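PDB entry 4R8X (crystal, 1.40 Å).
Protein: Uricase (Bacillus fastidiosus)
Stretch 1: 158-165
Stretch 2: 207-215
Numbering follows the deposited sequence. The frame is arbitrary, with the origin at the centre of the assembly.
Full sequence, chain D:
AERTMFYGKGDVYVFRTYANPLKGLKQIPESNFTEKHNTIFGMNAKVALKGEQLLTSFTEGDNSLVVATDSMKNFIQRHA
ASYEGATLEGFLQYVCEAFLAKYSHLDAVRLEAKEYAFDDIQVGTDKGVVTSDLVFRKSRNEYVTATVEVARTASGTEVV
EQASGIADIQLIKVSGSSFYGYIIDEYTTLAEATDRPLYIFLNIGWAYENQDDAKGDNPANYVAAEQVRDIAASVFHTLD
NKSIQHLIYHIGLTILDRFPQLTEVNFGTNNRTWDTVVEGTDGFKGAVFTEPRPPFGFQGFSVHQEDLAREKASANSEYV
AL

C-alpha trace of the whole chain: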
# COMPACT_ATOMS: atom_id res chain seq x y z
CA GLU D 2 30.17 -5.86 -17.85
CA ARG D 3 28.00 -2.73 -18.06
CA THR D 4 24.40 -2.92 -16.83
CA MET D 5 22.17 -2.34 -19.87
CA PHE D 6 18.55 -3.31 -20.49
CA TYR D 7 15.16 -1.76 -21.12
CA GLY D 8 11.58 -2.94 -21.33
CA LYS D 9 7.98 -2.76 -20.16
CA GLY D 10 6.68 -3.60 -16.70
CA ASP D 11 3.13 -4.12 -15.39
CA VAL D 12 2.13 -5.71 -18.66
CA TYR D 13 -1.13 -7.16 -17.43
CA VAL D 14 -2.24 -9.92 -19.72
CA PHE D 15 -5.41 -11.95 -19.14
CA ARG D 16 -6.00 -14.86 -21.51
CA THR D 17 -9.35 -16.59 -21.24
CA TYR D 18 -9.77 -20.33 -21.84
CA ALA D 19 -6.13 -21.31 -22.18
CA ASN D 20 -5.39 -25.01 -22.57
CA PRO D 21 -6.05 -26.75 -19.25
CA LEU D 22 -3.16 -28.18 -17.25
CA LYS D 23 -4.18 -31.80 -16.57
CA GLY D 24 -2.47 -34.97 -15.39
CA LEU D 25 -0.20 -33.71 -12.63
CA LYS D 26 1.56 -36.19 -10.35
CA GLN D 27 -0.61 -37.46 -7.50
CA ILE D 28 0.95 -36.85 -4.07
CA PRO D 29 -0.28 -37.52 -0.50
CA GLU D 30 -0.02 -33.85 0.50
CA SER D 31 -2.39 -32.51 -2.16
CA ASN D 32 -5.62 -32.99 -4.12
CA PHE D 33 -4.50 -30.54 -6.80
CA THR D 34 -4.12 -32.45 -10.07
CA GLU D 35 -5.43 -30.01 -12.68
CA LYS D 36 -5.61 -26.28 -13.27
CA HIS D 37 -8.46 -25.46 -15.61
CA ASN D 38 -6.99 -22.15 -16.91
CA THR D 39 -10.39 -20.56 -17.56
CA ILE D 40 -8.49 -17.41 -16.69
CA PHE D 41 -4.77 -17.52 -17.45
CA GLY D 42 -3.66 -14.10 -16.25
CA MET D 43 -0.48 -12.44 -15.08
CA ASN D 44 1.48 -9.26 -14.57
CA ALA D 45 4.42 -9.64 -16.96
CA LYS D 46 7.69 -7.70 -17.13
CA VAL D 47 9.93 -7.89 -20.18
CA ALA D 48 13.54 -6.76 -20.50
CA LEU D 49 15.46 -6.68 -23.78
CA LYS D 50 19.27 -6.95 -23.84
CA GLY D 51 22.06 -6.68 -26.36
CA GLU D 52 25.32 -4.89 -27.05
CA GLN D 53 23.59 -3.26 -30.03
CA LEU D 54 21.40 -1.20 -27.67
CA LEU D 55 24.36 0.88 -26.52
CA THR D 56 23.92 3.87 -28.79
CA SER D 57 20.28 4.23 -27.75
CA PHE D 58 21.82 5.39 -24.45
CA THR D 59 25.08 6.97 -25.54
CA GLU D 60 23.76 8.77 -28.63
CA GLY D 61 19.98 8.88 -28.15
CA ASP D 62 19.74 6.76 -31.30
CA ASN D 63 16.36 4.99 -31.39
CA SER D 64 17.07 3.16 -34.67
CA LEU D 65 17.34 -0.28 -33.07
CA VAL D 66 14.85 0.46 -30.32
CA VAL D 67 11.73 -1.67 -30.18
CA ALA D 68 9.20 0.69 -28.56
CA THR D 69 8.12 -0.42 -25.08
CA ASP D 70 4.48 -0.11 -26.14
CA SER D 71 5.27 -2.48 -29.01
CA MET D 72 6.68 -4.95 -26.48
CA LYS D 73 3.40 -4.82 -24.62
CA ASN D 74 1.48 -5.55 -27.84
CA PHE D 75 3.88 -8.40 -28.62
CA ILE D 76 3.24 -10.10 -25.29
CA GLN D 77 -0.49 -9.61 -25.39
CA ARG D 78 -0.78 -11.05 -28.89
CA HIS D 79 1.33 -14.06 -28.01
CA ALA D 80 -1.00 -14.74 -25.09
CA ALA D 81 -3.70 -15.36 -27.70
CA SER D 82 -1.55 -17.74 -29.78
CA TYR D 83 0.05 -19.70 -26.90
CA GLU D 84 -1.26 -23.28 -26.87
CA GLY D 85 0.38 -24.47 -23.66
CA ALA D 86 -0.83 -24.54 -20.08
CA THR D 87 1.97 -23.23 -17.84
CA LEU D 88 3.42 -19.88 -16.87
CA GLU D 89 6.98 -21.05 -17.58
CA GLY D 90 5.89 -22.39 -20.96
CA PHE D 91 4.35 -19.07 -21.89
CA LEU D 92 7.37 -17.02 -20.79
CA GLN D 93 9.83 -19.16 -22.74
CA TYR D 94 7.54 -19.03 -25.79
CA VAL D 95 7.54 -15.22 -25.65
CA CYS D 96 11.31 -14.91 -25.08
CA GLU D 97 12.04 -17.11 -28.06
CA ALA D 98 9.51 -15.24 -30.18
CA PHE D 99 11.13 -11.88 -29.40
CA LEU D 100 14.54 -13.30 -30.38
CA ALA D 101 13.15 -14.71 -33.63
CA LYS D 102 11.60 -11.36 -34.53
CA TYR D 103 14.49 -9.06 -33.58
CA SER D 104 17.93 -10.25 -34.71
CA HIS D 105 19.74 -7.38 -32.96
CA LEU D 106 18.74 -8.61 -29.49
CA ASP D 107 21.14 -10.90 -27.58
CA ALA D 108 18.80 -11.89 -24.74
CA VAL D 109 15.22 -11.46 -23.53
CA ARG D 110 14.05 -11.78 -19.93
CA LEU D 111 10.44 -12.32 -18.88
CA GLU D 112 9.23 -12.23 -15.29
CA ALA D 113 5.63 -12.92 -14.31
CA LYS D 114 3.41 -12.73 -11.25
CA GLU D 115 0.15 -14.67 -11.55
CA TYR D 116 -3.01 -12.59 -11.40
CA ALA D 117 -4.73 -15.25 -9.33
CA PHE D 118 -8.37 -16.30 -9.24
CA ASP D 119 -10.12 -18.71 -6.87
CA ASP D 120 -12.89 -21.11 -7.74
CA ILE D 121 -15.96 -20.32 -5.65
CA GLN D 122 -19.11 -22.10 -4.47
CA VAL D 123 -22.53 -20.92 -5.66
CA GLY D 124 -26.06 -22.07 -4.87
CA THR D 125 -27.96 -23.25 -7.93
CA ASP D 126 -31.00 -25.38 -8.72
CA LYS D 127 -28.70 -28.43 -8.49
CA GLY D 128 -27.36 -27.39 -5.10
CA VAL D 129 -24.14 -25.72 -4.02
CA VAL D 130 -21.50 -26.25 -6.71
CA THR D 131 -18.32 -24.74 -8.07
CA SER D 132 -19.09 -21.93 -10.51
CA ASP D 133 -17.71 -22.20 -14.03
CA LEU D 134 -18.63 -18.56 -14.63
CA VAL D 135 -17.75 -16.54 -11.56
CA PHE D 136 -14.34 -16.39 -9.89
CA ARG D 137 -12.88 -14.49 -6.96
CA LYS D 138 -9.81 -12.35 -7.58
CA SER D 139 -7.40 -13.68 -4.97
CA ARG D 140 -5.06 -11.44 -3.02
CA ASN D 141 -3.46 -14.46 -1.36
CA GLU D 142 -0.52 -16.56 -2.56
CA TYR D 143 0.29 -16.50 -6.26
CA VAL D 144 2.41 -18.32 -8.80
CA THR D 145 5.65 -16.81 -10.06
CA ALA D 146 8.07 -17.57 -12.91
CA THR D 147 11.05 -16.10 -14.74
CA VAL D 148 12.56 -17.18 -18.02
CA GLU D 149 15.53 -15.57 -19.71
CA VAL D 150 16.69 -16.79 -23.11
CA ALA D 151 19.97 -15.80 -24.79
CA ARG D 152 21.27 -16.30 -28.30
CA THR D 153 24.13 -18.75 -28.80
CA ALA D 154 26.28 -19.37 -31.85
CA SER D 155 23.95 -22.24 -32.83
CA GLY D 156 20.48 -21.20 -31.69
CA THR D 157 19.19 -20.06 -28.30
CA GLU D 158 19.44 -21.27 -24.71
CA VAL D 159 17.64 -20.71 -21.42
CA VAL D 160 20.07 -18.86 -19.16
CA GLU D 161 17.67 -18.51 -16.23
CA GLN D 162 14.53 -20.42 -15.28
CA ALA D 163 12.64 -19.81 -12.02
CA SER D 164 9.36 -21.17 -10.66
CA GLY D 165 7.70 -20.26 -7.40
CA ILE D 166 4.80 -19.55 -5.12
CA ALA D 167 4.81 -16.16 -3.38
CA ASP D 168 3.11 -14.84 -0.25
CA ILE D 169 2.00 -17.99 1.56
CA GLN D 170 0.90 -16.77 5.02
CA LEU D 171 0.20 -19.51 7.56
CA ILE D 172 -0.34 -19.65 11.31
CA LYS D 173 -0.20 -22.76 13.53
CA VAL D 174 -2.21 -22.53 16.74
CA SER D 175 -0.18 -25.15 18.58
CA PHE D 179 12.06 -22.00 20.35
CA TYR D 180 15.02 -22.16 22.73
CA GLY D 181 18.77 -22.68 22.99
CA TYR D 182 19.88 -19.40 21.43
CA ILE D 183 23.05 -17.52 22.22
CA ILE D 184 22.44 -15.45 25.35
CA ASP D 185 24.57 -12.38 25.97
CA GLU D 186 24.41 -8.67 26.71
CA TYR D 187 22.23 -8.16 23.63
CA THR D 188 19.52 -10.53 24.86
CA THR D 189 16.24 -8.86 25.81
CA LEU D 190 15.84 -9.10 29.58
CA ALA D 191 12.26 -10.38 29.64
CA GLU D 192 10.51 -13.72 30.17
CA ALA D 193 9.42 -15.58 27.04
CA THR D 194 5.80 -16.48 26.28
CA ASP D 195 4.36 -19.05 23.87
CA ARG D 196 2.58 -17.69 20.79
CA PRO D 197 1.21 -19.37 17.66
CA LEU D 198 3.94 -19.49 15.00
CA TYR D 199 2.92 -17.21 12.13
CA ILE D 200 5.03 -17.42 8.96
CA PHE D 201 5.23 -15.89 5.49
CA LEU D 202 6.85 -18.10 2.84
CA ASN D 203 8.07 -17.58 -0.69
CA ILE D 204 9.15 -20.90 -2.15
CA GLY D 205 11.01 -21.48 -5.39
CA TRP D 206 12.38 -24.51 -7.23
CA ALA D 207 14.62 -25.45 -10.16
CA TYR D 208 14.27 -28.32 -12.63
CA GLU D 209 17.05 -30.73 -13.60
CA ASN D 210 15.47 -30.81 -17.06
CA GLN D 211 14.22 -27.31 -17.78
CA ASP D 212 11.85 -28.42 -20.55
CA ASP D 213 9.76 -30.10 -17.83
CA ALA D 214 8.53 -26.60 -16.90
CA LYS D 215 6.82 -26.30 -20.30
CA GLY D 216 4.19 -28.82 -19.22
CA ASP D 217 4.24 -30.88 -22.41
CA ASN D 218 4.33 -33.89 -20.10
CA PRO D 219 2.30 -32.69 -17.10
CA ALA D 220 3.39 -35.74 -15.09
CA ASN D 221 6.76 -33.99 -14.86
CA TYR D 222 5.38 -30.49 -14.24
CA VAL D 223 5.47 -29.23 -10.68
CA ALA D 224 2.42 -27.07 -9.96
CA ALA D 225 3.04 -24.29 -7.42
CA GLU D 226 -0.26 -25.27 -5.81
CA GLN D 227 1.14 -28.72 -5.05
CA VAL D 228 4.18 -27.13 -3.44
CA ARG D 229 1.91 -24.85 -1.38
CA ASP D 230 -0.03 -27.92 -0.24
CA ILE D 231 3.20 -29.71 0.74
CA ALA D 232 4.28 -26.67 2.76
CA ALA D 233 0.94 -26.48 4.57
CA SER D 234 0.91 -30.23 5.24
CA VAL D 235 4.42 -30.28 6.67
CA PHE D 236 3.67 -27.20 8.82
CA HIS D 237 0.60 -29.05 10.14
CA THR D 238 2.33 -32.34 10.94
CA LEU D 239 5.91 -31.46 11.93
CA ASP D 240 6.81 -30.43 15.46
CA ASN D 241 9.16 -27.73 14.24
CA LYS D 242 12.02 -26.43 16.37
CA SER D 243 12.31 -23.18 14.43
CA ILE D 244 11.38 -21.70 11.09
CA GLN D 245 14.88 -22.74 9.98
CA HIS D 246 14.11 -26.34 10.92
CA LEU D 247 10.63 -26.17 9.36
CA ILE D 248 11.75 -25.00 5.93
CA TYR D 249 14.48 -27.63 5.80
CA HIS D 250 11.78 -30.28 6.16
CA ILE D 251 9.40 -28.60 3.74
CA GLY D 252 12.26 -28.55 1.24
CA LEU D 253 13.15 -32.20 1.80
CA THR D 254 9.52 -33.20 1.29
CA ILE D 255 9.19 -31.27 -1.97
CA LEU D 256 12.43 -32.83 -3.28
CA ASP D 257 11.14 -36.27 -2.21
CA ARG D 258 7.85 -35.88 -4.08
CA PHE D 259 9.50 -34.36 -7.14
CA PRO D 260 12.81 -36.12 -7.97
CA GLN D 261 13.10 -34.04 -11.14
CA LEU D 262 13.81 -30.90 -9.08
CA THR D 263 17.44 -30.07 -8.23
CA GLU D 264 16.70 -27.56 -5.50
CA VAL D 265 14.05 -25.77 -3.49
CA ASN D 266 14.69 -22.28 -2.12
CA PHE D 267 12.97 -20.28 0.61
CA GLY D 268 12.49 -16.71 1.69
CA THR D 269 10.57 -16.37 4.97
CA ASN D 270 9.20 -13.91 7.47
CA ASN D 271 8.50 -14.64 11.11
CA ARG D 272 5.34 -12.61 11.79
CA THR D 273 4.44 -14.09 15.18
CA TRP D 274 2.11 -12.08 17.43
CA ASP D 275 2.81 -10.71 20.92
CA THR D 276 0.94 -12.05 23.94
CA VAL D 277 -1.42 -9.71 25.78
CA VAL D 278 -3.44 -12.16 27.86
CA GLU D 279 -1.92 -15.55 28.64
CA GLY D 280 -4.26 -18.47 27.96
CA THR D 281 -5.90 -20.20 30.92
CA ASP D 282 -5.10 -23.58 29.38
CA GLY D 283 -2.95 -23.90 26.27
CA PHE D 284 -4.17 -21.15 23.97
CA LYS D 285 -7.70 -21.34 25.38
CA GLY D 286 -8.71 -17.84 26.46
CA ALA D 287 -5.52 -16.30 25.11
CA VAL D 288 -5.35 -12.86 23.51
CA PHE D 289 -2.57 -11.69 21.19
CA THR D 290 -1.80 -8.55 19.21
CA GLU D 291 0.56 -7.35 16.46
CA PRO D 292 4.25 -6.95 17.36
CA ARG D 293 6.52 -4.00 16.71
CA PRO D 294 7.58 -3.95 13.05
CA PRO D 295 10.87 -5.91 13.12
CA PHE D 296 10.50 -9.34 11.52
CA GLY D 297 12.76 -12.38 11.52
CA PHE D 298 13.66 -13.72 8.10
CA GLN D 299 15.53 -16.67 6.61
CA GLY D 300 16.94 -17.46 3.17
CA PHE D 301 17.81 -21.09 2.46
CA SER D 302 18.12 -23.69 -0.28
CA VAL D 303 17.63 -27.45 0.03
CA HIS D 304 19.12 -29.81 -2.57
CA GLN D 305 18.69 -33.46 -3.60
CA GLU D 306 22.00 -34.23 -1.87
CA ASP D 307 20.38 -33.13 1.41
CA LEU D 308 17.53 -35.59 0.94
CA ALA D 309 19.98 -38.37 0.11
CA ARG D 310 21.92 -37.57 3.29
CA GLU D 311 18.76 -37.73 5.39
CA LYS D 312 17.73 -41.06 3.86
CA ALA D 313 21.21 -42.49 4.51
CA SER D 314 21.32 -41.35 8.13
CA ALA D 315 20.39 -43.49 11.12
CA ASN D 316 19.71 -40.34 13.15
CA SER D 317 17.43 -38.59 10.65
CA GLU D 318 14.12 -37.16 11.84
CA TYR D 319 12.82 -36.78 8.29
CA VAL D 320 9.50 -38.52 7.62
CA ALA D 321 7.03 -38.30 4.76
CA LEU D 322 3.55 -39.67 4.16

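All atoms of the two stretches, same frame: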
# COMPACT_ATOMS: atom_id res chain seq x y z
N GLU D 158 19.41 -20.47 -25.93
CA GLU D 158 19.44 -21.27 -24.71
C GLU D 158 18.78 -20.52 -23.56
O GLU D 158 18.82 -19.28 -23.50
CB GLU D 158 20.87 -21.66 -24.33
CG GLU D 158 21.74 -20.49 -23.85
CD GLU D 158 23.15 -20.93 -23.46
OE1 GLU D 158 23.97 -20.05 -23.11
OE2 GLU D 158 23.44 -22.14 -23.50
N VAL D 159 18.16 -21.27 -22.66
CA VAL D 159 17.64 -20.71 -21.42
C VAL D 159 18.79 -20.45 -20.47
O VAL D 159 19.54 -21.37 -20.14
CB VAL D 159 16.65 -21.67 -20.77
CG1 VAL D 159 16.24 -21.17 -19.39
CG2 VAL D 159 15.44 -21.85 -21.67
N VAL D 160 18.97 -19.20 -20.07
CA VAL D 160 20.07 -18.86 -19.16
C VAL D 160 19.58 -18.64 -17.74
O VAL D 160 20.37 -18.65 -16.81
CB VAL D 160 20.91 -17.66 -19.67
CG1 VAL D 160 21.66 -18.04 -20.95
CG2 VAL D 160 20.04 -16.45 -19.88
N GLU D 161 18.27 -18.46 -17.57
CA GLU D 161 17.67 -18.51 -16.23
C GLU D 161 16.25 -19.05 -16.32
O GLU D 161 15.50 -18.63 -17.19
CB GLU D 161 17.67 -17.15 -15.54
CG GLU D 161 16.95 -17.21 -14.18
CD GLU D 161 17.11 -15.96 -13.33
OE1 GLU D 161 17.79 -15.01 -13.76
OE2 GLU D 161 16.54 -15.94 -12.21
N GLN D 162 15.91 -19.97 -15.43
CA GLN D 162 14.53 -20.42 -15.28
C GLN D 162 14.20 -20.46 -13.79
O GLN D 162 14.94 -21.05 -13.01
CB GLN D 162 14.33 -21.80 -15.92
CG GLN D 162 12.89 -22.29 -15.97
CD GLN D 162 12.80 -23.71 -16.49
OE1 GLN D 162 13.29 -24.64 -15.85
NE2 GLN D 162 12.19 -23.89 -17.66
N ALA D 163 13.11 -19.80 -13.40
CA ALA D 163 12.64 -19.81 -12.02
C ALA D 163 11.16 -20.14 -11.98
O ALA D 163 10.41 -19.79 -12.90
CB ALA D 163 12.90 -18.46 -11.35
N SER D 164 10.75 -20.80 -10.91
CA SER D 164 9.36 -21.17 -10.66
C SER D 164 9.13 -20.96 -9.18
O SER D 164 10.00 -21.27 -8.37
CB SER D 164 9.10 -22.65 -10.96
OG SER D 164 9.46 -22.95 -12.28
N GLY D 165 7.97 -20.44 -8.82
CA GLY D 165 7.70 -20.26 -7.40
C GLY D 165 6.26 -20.02 -7.01
O GLY D 165 5.37 -19.89 -7.86
N ALA D 207 13.95 -25.35 -8.87
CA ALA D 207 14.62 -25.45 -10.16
C ALA D 207 14.51 -26.87 -10.67
O ALA D 207 14.56 -27.80 -9.88
CB ALA D 207 16.09 -25.05 -10.06
N TYR D 208 14.37 -27.02 -11.98
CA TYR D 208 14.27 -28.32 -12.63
C TYR D 208 15.63 -28.81 -13.13
O TYR D 208 16.42 -28.02 -13.67
CB TYR D 208 13.36 -28.22 -13.85
CG TYR D 208 11.88 -28.05 -13.57
CD1 TYR D 208 11.33 -26.79 -13.32
CD2 TYR D 208 11.03 -29.14 -13.61
CE1 TYR D 208 9.96 -26.65 -13.10
CE2 TYR D 208 9.67 -29.01 -13.40
CZ TYR D 208 9.14 -27.76 -13.13
OH TYR D 208 7.78 -27.62 -12.92
N GLU D 209 15.89 -30.10 -12.97
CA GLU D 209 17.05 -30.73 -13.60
C GLU D 209 16.94 -30.62 -15.12
O GLU D 209 17.92 -30.31 -15.80
CB GLU D 209 17.17 -32.19 -13.18
CG GLU D 209 18.41 -32.91 -13.72
CD GLU D 209 18.44 -34.38 -13.35
OE1 GLU D 209 17.51 -34.85 -12.66
OE2 GLU D 209 19.40 -35.07 -13.75
N ASN D 210 15.74 -30.88 -15.63
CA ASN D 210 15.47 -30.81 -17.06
C ASN D 210 14.48 -29.69 -17.30
O ASN D 210 13.28 -29.86 -17.07
CB ASN D 210 14.91 -32.15 -17.57
CG ASN D 210 14.80 -32.19 -19.08
OD1 ASN D 210 15.80 -32.12 -19.79
ND2 ASN D 210 13.58 -32.32 -19.58
N GLN D 211 14.99 -28.55 -17.73
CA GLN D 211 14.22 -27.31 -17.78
C GLN D 211 12.98 -27.41 -18.67
O GLN D 211 11.99 -26.74 -18.41
CB GLN D 211 15.11 -26.14 -18.20
CG GLN D 211 16.12 -25.75 -17.14
CD GLN D 211 17.09 -24.67 -17.59
OE1 GLN D 211 17.41 -24.56 -18.78
NE2 GLN D 211 17.57 -23.87 -16.65
N ASP D 212 13.02 -28.23 -19.70
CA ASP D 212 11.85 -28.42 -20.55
C ASP D 212 10.64 -28.98 -19.79
O ASP D 212 9.51 -28.83 -20.24
CB ASP D 212 12.17 -29.30 -21.76
CG ASP D 212 13.05 -28.60 -22.77
OD1 ASP D 212 13.25 -27.37 -22.66
OD2 ASP D 212 13.53 -29.28 -23.70
N ASP D 213 10.88 -29.62 -18.65
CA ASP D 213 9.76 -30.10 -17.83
C ASP D 213 8.78 -28.97 -17.44
O ASP D 213 7.58 -29.20 -17.29
CB ASP D 213 10.26 -30.78 -16.55
CG ASP D 213 10.88 -32.15 -16.80
OD1 ASP D 213 10.83 -32.66 -17.94
OD2 ASP D 213 11.40 -32.72 -15.83
N ALA D 214 9.32 -27.76 -17.28
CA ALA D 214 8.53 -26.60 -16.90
C ALA D 214 7.53 -26.16 -17.96
O ALA D 214 6.61 -25.41 -17.67
CB ALA D 214 9.45 -25.45 -16.54
N LYS D 215 7.71 -26.63 -19.20
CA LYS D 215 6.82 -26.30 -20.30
C LYS D 215 5.48 -27.03 -20.22
O LYS D 215 4.51 -26.63 -20.86
CB LYS D 215 7.47 -26.64 -21.63
CG LYS D 215 8.65 -25.77 -21.99
CD LYS D 215 9.15 -26.16 -23.36
CE LYS D 215 10.44 -25.46 -23.70
NZ LYS D 215 10.78 -25.73 -25.12
O HOH W 1 19.79 -22.07 -17.41
O HOH W 2 19.76 -24.29 -20.00
O HOH W 3 14.34 -24.51 -13.52
O HOH W 4 16.84 -23.64 -13.78

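The contact between these two stretches is small, burying about 310 Å² in all, and it is built around two glutamines. Gln162 comes from an extended strand. Gln211 opens a short 3-10 segment that follows the end of the other strand and its loop.

Gln162 has the largest area covered by the other stretch, 102 Å². Its CA-to-CB bond points toward the second stretch. Chi1 (-173°) and chi2 (-174°) are both t, so the side chain is fully extended and carries its amide out to the 3-10 segment. Chi3 of 65° then sets the plane of the amide. In this pose NE2 of Gln162 donates a hydrogen bond to the backbone O of Gln211 at 3.0 Å, with a nearly straight N-H...O angle of 167°. This is the single direct hydrogen bond between the stretches. The same carbonyl O of Gln211 also accepts from the backbone N of Ala214, at 3.1 Å, within the 3-10 turn. It therefore serves two donors, one from each stretch.

The rest of the Gln162 amide is also closely packed. NE2 of Gln162 lies 3.3 Å from CB of Ala214, and OE1 of Gln162 lies 3.3 Å from CG of Gln211. Ala214 is buried and points toward the strand. Its single methyl gives a compact surface beside the amide. OE1 of Gln162 accepts a 2.6 Å hydrogen bond from O of water 3, which in turn accepts from N of Tyr208 at 2.9 Å. Both polar atoms of the Gln162 amide thus have a partner: NE2 bonds Gln211 directly, and OE1 bonds water 3.

Gln211 uses its side chain differently. With chi1 m (-70°) and chi2 t (175°), it extends to Val159, which lies before the corner at Val160. OE1 of Gln211 approaches CB of Val159 at 3.6 Å, a van der Waals contact. Val159 points toward the second stretch with chi1 t (172°), and its branched side chain offers a nonpolar surface there. Two waters join the same residues. Water 1 donates to O of Val159 at 2.8 Å and accepts from NE2 of Gln211 at 3.0 Å. Water 2 donates to O of Val159 at 2.9 Å and to OE1 of Gln211 at 2.7 Å. NE2 of Gln211 also donates to water 4 at 3.0 Å, and that water makes a weak 3.3 Å hydrogen bond to O of Gln162. An amide suits this position because it can both donate to and accept from water.

Ser164, two residues past Gln162, and Tyr208 of the second stretch are both buried, and each CA-to-CB bond points toward the other stretch. With chi1 m (-72°) and chi2 of 84°, the Tyr208 ring comes to the strand, with CD1 of Tyr208 3.9 Å from OE1 of Gln162. OG of Ser164, with chi1 m (-57°), meets the edge of the ring, 3.8 Å from CE1 of Tyr208; the small serine leaves its hydroxyl there. Both hydroxyls are hydrogen-bonded elsewhere in the structure.

The strand's alternation sends Glu161 and Ala163 away from the contact. In the second stretch, ND2 of Asn210 donates to OD1 of Asp213 at 3.2 Å, linking the loop to the 3-10 segment.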